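Local coordinates for proteasome chaperone 4 (Saccharomyces cerevisiae, PDB 2Z5B), which pairs with its partner Irc25 to form a chaperone that binds proteasome precursors and promotes alpha-ring formation during 20S proteasome assembly, at residues L59-R70 with N82-T91. Numbering follows the deposited sequence.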
ATOM      1  N   LEU A  59      10.117   3.334   2.869  1.00 30.34           N
ATOM      2  CA  LEU A  59       8.766   3.451   3.412  1.00 29.60           C
ATOM      3  C   LEU A  59       8.936   3.532   4.930  1.00 29.35           C
ATOM      4  O   LEU A  59       9.200   2.524   5.572  1.00 29.36           O
ATOM      5  CB  LEU A  59       7.902   2.249   3.011  1.00 29.45           C
ATOM      6  CG  LEU A  59       6.383   2.374   3.238  1.00 30.46           C
ATOM      7  CD1 LEU A  59       5.594   1.228   2.616  1.00 29.57           C
ATOM      8  CD2 LEU A  59       6.038   2.484   4.695  1.00 32.20           C
ATOM      9  N   SER A  60       8.833   4.734   5.489  1.00 28.14           N
ATOM     10  CA  SER A  60       9.205   4.932   6.894  1.00 28.36           C
ATOM     11  C   SER A  60       8.061   4.611   7.829  1.00 27.79           C
ATOM     12  O   SER A  60       8.266   4.053   8.912  1.00 28.22           O
ATOM     13  CB  SER A  60       9.708   6.361   7.131  1.00 27.96           C
ATOM     14  OG  SER A  60      10.964   6.546   6.517  1.00 30.17           O
ATOM     15  N   CYS A  61       6.856   4.952   7.400  1.00 27.21           N
ATOM     16  CA  CYS A  61       5.660   4.711   8.209  1.00 27.06           C
ATOM     17  C   CYS A  61       4.446   4.584   7.294  1.00 26.17           C
ATOM     18  O   CYS A  61       4.381   5.277   6.292  1.00 26.30           O
ATOM     19  CB  CYS A  61       5.473   5.879   9.187  1.00 26.46           C
ATOM     20  SG  CYS A  61       4.102   5.671  10.350  1.00 28.64           S
ATOM     21  N   TYR A  62       3.518   3.680   7.639  1.00 26.02           N
ATOM     22  CA  TYR A  62       2.261   3.445   6.899  1.00 25.58           C
ATOM     23  C   TYR A  62       1.176   3.581   7.938  1.00 26.25           C
ATOM     24  O   TYR A  62       1.138   2.785   8.890  1.00 26.14           O
ATOM     25  CB  TYR A  62       2.218   2.017   6.336  1.00 25.40           C
ATOM     26  CG  TYR A  62       1.155   1.739   5.281  1.00 25.49           C
ATOM     27  CD1 TYR A  62       0.702   2.749   4.405  1.00 24.03           C
ATOM     28  CD2 TYR A  62       0.638   0.456   5.119  1.00 23.62           C
ATOM     29  CE1 TYR A  62      -0.248   2.466   3.429  1.00 24.45           C
ATOM     30  CE2 TYR A  62      -0.310   0.175   4.141  1.00 25.80           C
ATOM     31  CZ  TYR A  62      -0.734   1.177   3.287  1.00 24.27           C
ATOM     32  OH  TYR A  62      -1.690   0.909   2.317  1.00 26.85           O
ATOM     33  N   TYR A  63       0.334   4.597   7.790  1.00 26.18           N
ATOM     34  CA  TYR A  63      -0.661   4.933   8.809  1.00 27.64           C
ATOM     35  C   TYR A  63      -2.062   4.851   8.237  1.00 27.52           C
ATOM     36  O   TYR A  63      -2.278   5.292   7.124  1.00 27.88           O
ATOM     37  CB  TYR A  63      -0.433   6.352   9.331  1.00 28.21           C
ATOM     38  CG  TYR A  63      -0.749   6.474  10.808  1.00 29.89           C
ATOM     39  CD1 TYR A  63      -2.053   6.696  11.255  1.00 31.54           C
ATOM     40  CD2 TYR A  63       0.255   6.355  11.752  1.00 28.82           C
ATOM     41  CE1 TYR A  63      -2.334   6.777  12.636  1.00 31.58           C
ATOM     42  CE2 TYR A  63      -0.009   6.461  13.111  1.00 31.57           C
ATOM     43  CZ  TYR A  63      -1.302   6.662  13.543  1.00 32.02           C
ATOM     44  OH  TYR A  63      -1.540   6.754  14.901  1.00 34.11           O
ATOM     45  N   TYR A  64      -3.010   4.318   9.016  1.00 27.94           N
ATOM     46  CA  TYR A  64      -4.399   4.187   8.603  1.00 28.19           C
ATOM     47  C   TYR A  64      -5.338   4.983   9.506  1.00 29.08           C
ATOM     48  O   TYR A  64      -5.174   4.947  10.725  1.00 28.11           O
ATOM     49  CB  TYR A  64      -4.787   2.705   8.669  1.00 29.41           C
ATOM     50  CG  TYR A  64      -6.230   2.408   8.320  1.00 29.43           C
ATOM     51  CD1 TYR A  64      -6.699   2.588   7.026  1.00 29.11           C
ATOM     52  CD2 TYR A  64      -7.123   1.907   9.282  1.00 30.18           C
ATOM     53  CE1 TYR A  64      -8.015   2.315   6.686  1.00 30.05           C
ATOM     54  CE2 TYR A  64      -8.461   1.631   8.936  1.00 30.61           C
ATOM     55  CZ  TYR A  64      -8.876   1.820   7.629  1.00 30.72           C
ATOM     56  OH  TYR A  64     -10.180   1.571   7.254  1.00 31.78           O
ATOM     57  N   ALA A  65      -6.325   5.674   8.916  1.00 29.21           N
ATOM     58  CA  ALA A  65      -7.425   6.281   9.683  1.00 30.77           C
ATOM     59  C   ALA A  65      -8.769   6.146   8.978  1.00 31.85           C
ATOM     60  O   ALA A  65      -8.832   6.021   7.757  1.00 31.61           O
ATOM     61  CB  ALA A  65      -7.146   7.741   9.991  1.00 29.92           C
ATOM     62  N   ILE A  66      -9.844   6.180   9.761  1.00 32.93           N
ATOM     63  CA  ILE A  66     -11.193   6.021   9.254  1.00 34.70           C
ATOM     64  C   ILE A  66     -12.154   6.708  10.249  1.00 36.94           C
ATOM     65  O   ILE A  66     -11.896   6.690  11.459  1.00 35.91           O
ATOM     66  CB  ILE A  66     -11.526   4.485   9.036  1.00 34.61           C
ATOM     67  CG1 ILE A  66     -12.920   4.283   8.409  1.00 35.39           C
ATOM     68  CG2 ILE A  66     -11.351   3.679  10.331  1.00 34.18           C
ATOM     69  CD1 ILE A  66     -13.203   2.861   7.924  1.00 35.22           C
ATOM     70  N   PRO A  67     -13.229   7.355   9.742  1.00 39.39           N
ATOM     71  CA  PRO A  67     -14.231   7.900  10.659  1.00 41.36           C
ATOM     72  C   PRO A  67     -14.838   6.761  11.475  1.00 43.44           C
ATOM     73  O   PRO A  67     -15.154   5.714  10.913  1.00 43.26           O
ATOM     74  CB  PRO A  67     -15.275   8.516   9.723  1.00 41.52           C
ATOM     75  CG  PRO A  67     -14.547   8.733   8.407  1.00 40.36           C
ATOM     76  CD  PRO A  67     -13.580   7.601   8.329  1.00 39.84           C
ATOM     77  N   LEU A  68     -14.963   6.950  12.789  1.00 46.64           N
ATOM     78  CA  LEU A  68     -15.494   5.894  13.664  1.00 49.18           C
ATOM     79  C   LEU A  68     -17.010   5.714  13.491  1.00 51.33           C
ATOM     80  O   LEU A  68     -17.498   4.588  13.477  1.00 52.14           O
ATOM     81  CB  LEU A  68     -15.134   6.163  15.138  1.00 49.12           C
ATOM     82  CG  LEU A  68     -15.210   5.131  16.291  1.00 48.28           C
ATOM     83  CD1 LEU A  68     -16.572   4.446  16.454  1.00 50.45           C
ATOM     84  CD2 LEU A  68     -14.117   4.069  16.237  1.00 49.53           C
ATOM     85  N   MET A  69     -17.743   6.814  13.333  1.00 53.92           N
ATOM     86  CA  MET A  69     -19.216   6.780  13.366  1.00 56.85           C
ATOM     87  C   MET A  69     -19.905   7.010  12.012  1.00 57.68           C
ATOM     88  O   MET A  69     -19.376   6.639  10.964  1.00 58.23           O
ATOM     89  CB  MET A  69     -19.751   7.762  14.421  1.00 56.52           C
ATOM     90  CG  MET A  69     -19.395   7.388  15.862  1.00 57.74           C
ATOM     91  SD  MET A  69     -19.423   8.785  17.014  1.00 59.42           S
ATOM     92  CE  MET A  69     -18.583  10.049  16.042  1.00 59.14           C
ATOM     93  N   ARG A  70     -21.090   7.623  12.063  1.00 58.99           N
ATOM     94  CA  ARG A  70     -21.963   7.880  10.903  1.00 59.85           C
ATOM     95  C   ARG A  70     -22.787   6.650  10.529  1.00 60.16           C
ATOM     96  O   ARG A  70     -23.937   6.506  10.957  1.00 60.75           O
ATOM     97  CB  ARG A  70     -21.203   8.418   9.680  1.00 60.06           C
ATOM     98  CG  ARG A  70     -20.542   9.782   9.873  1.00 61.39           C
ATOM     99  CD  ARG A  70     -19.022   9.663   9.893  1.00 62.81           C
ATOM    100  NE  ARG A  70     -18.381  10.926  10.248  1.00 63.61           N
ATOM    101  CZ  ARG A  70     -17.732  11.160  11.388  1.00 64.18           C
ATOM    102  NH1 ARG A  70     -17.605  10.212  12.316  1.00 63.70           N
ATOM    103  NH2 ARG A  70     -17.199  12.355  11.596  1.00 64.14           N
ATOM    104  N   ASN A  82     -15.427  11.883  15.224  1.00 52.34           N
ATOM    105  CA  ASN A  82     -14.434  10.907  15.663  1.00 51.00           C
ATOM    106  C   ASN A  82     -13.836  10.099  14.505  1.00 49.66           C
ATOM    107  O   ASN A  82     -14.537   9.340  13.836  1.00 50.15           O
ATOM    108  CB  ASN A  82     -14.981   9.963  16.742  1.00 51.39           C
ATOM    109  CG  ASN A  82     -13.867   9.271  17.528  1.00 51.68           C
ATOM    110  OD1 ASN A  82     -12.846   9.881  17.838  1.00 53.83           O
ATOM    111  ND2 ASN A  82     -14.059   7.996  17.843  1.00 51.71           N
ATOM    112  N   VAL A  83     -12.539  10.303  14.276  1.00 47.36           N
ATOM    113  CA  VAL A  83     -11.741   9.467  13.384  1.00 44.39           C
ATOM    114  C   VAL A  83     -10.787   8.641  14.256  1.00 42.78           C
ATOM    115  O   VAL A  83     -10.150   9.173  15.163  1.00 43.16           O
ATOM    116  CB  VAL A  83     -10.983  10.344  12.324  1.00 44.62           C
ATOM    117  CG1 VAL A  83      -9.724   9.664  11.800  1.00 43.84           C
ATOM    118  CG2 VAL A  83     -11.911  10.706  11.166  1.00 42.77           C
ATOM    119  N   VAL A  84     -10.722   7.337  14.007  1.00 40.18           N
ATOM    120  CA  VAL A  84      -9.790   6.455  14.709  1.00 38.69           C
ATOM    121  C   VAL A  84      -8.633   6.092  13.775  1.00 37.89           C
ATOM    122  O   VAL A  84      -8.837   5.889  12.589  1.00 37.10           O
ATOM    123  CB  VAL A  84     -10.508   5.171  15.237  1.00 38.61           C
ATOM    124  CG1 VAL A  84     -11.277   4.461  14.124  1.00 39.43           C
ATOM    125  CG2 VAL A  84      -9.537   4.218  15.911  1.00 38.53           C
ATOM    126  N   GLY A  85      -7.423   6.014  14.313  1.00 37.33           N
ATOM    127  CA  GLY A  85      -6.266   5.732  13.481  1.00 36.44           C
ATOM    128  C   GLY A  85      -5.241   4.874  14.174  1.00 36.04           C
ATOM    129  O   GLY A  85      -5.171   4.841  15.411  1.00 36.55           O
ATOM    130  N   ILE A  86      -4.449   4.176  13.373  1.00 34.87           N
ATOM    131  CA  ILE A  86      -3.386   3.328  13.878  1.00 33.64           C
ATOM    132  C   ILE A  86      -2.245   3.193  12.865  1.00 32.61           C
ATOM    133  O   ILE A  86      -2.489   3.178  11.650  1.00 30.96           O
ATOM    134  CB  ILE A  86      -3.939   1.920  14.307  1.00 34.45           C
ATOM    135  CG1 ILE A  86      -3.068   1.297  15.405  1.00 36.47           C
ATOM    136  CG2 ILE A  86      -4.122   0.969  13.106  1.00 34.63           C
ATOM    137  CD1 ILE A  86      -3.852   0.453  16.419  1.00 39.91           C
ATOM    138  N   PRO A  87      -0.996   3.096  13.367  1.00 31.73           N
ATOM    139  CA  PRO A  87       0.111   2.737  12.489  1.00 31.55           C
ATOM    140  C   PRO A  87      -0.021   1.307  11.979  1.00 31.79           C
ATOM    141  O   PRO A  87      -0.201   0.363  12.765  1.00 31.72           O
ATOM    142  CB  PRO A  87       1.352   2.865  13.387  1.00 31.02           C
ATOM    143  CG  PRO A  87       0.860   2.880  14.783  1.00 32.18           C
ATOM    144  CD  PRO A  87      -0.560   3.349  14.758  1.00 31.82           C
ATOM    145  N   LEU A  88       0.039   1.148  10.663  1.00 31.36           N
ATOM    146  CA  LEU A  88       0.072  -0.191  10.071  1.00 31.62           C
ATOM    147  C   LEU A  88       1.515  -0.678   9.950  1.00 32.40           C
ATOM    148  O   LEU A  88       1.805  -1.846  10.183  1.00 34.15           O
ATOM    149  CB  LEU A  88      -0.647  -0.203   8.720  1.00 30.88           C
ATOM    150  CG  LEU A  88      -2.137   0.189   8.755  1.00 29.03           C
ATOM    151  CD1 LEU A  88      -2.766  -0.072   7.406  1.00 28.11           C
ATOM    152  CD2 LEU A  88      -2.911  -0.565   9.832  1.00 29.97           C
ATOM    153  N   LEU A  89       2.423   0.212   9.582  1.00 32.30           N
ATOM    154  CA  LEU A  89       3.841  -0.061   9.732  1.00 33.32           C
ATOM    155  C   LEU A  89       4.386   1.083  10.567  1.00 33.70           C
ATOM    156  O   LEU A  89       4.476   2.212  10.085  1.00 33.29           O
ATOM    157  CB  LEU A  89       4.562  -0.122   8.372  1.00 33.34           C
ATOM    158  CG  LEU A  89       6.069  -0.454   8.435  1.00 34.50           C
ATOM    159  CD1 LEU A  89       6.291  -1.897   8.832  1.00 37.56           C
ATOM    160  CD2 LEU A  89       6.761  -0.177   7.123  1.00 33.56           C
ATOM    161  N   ASP A  90       4.702   0.795  11.826  1.00 34.10           N
ATOM    162  CA  ASP A  90       5.117   1.829  12.774  1.00 34.73           C
ATOM    163  C   ASP A  90       6.574   2.234  12.560  1.00 34.70           C
ATOM    164  O   ASP A  90       7.341   1.505  11.936  1.00 34.66           O
ATOM    165  CB  ASP A  90       4.883   1.333  14.214  1.00 35.36           C
ATOM    166  CG  ASP A  90       4.620   2.466  15.197  1.00 36.84           C
ATOM    167  OD1 ASP A  90       4.723   3.651  14.801  1.00 36.97           O
ATOM    168  OD2 ASP A  90       4.308   2.172  16.381  1.00 38.46           O
ATOM    169  N   THR A  91       6.936   3.422  13.035  1.00 35.21           N
ATOM    170  CA  THR A  91       8.336   3.859  13.096  1.00 35.47           C
ATOM    171  C   THR A  91       8.674   4.246  14.533  1.00 36.34           C
ATOM    172  O   THR A  91       7.804   4.695  15.272  1.00 36.11           O
ATOM    173  CB  THR A  91       8.648   5.064  12.151  1.00 35.25           C
ATOM    174  OG1 THR A  91       9.981   5.543  12.394  1.00 34.91           O
ATOM    175  CG2 THR A  91       7.668   6.224  12.362  1.00 34.64           C
TER
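The ring of Tyr-63 lies flat over the peptide that joins Ile-86 to Pro-87, with Ile-86 C 3.5 Å above its plane and over its centre. With chi1 at -145°, off the staggered positions, it leans across strand 83-87, and Pro-87 runs alongside, its CD 3.5 Å from Tyr-63 OH. Beside this ring Gly-85 contributes only backbone; any CB there would come tight against Tyr-63 CE1 and Ala-65 CB. With Tyr-63 cut back to an alanine, the Ile-86 to Pro-87 peptide would probably lose the ring that covers it, leaving a gap beside the proline. Further along the same face, Val-83 spans Ala-65 and Pro-67 of strand 59-67, CG1 on Ala-65 CB at 3.7 Å and CG2 against Pro-67, while helix 94-111 packs against this side.

On the other face, Leu-88 fills the hollow between Tyr-62 and Tyr-64, its CG 3.7 Å from Tyr-64 CB. At the far end Leu-68 CD2 packs against Val-84 CG1 at 3.6 Å. Tyr-62, Tyr-64 and Leu-89 also touch the YLR021W chain, where Ser-144 of that chain hydrogen-bonds Tyr-62 OH.

Paired backbone bonds join Tyr-64 with Ile-86 and Ile-66 with Val-84. Tyr-62 pairs with Leu-89 in the same way, Leu-89 N lying 3.0 Å from Tyr-62 O, but that oxygen also accepts Leu-88 N (2.7 Å), the signature of a classic beta bulge in an antiparallel pair at the edge of this chain's sheet.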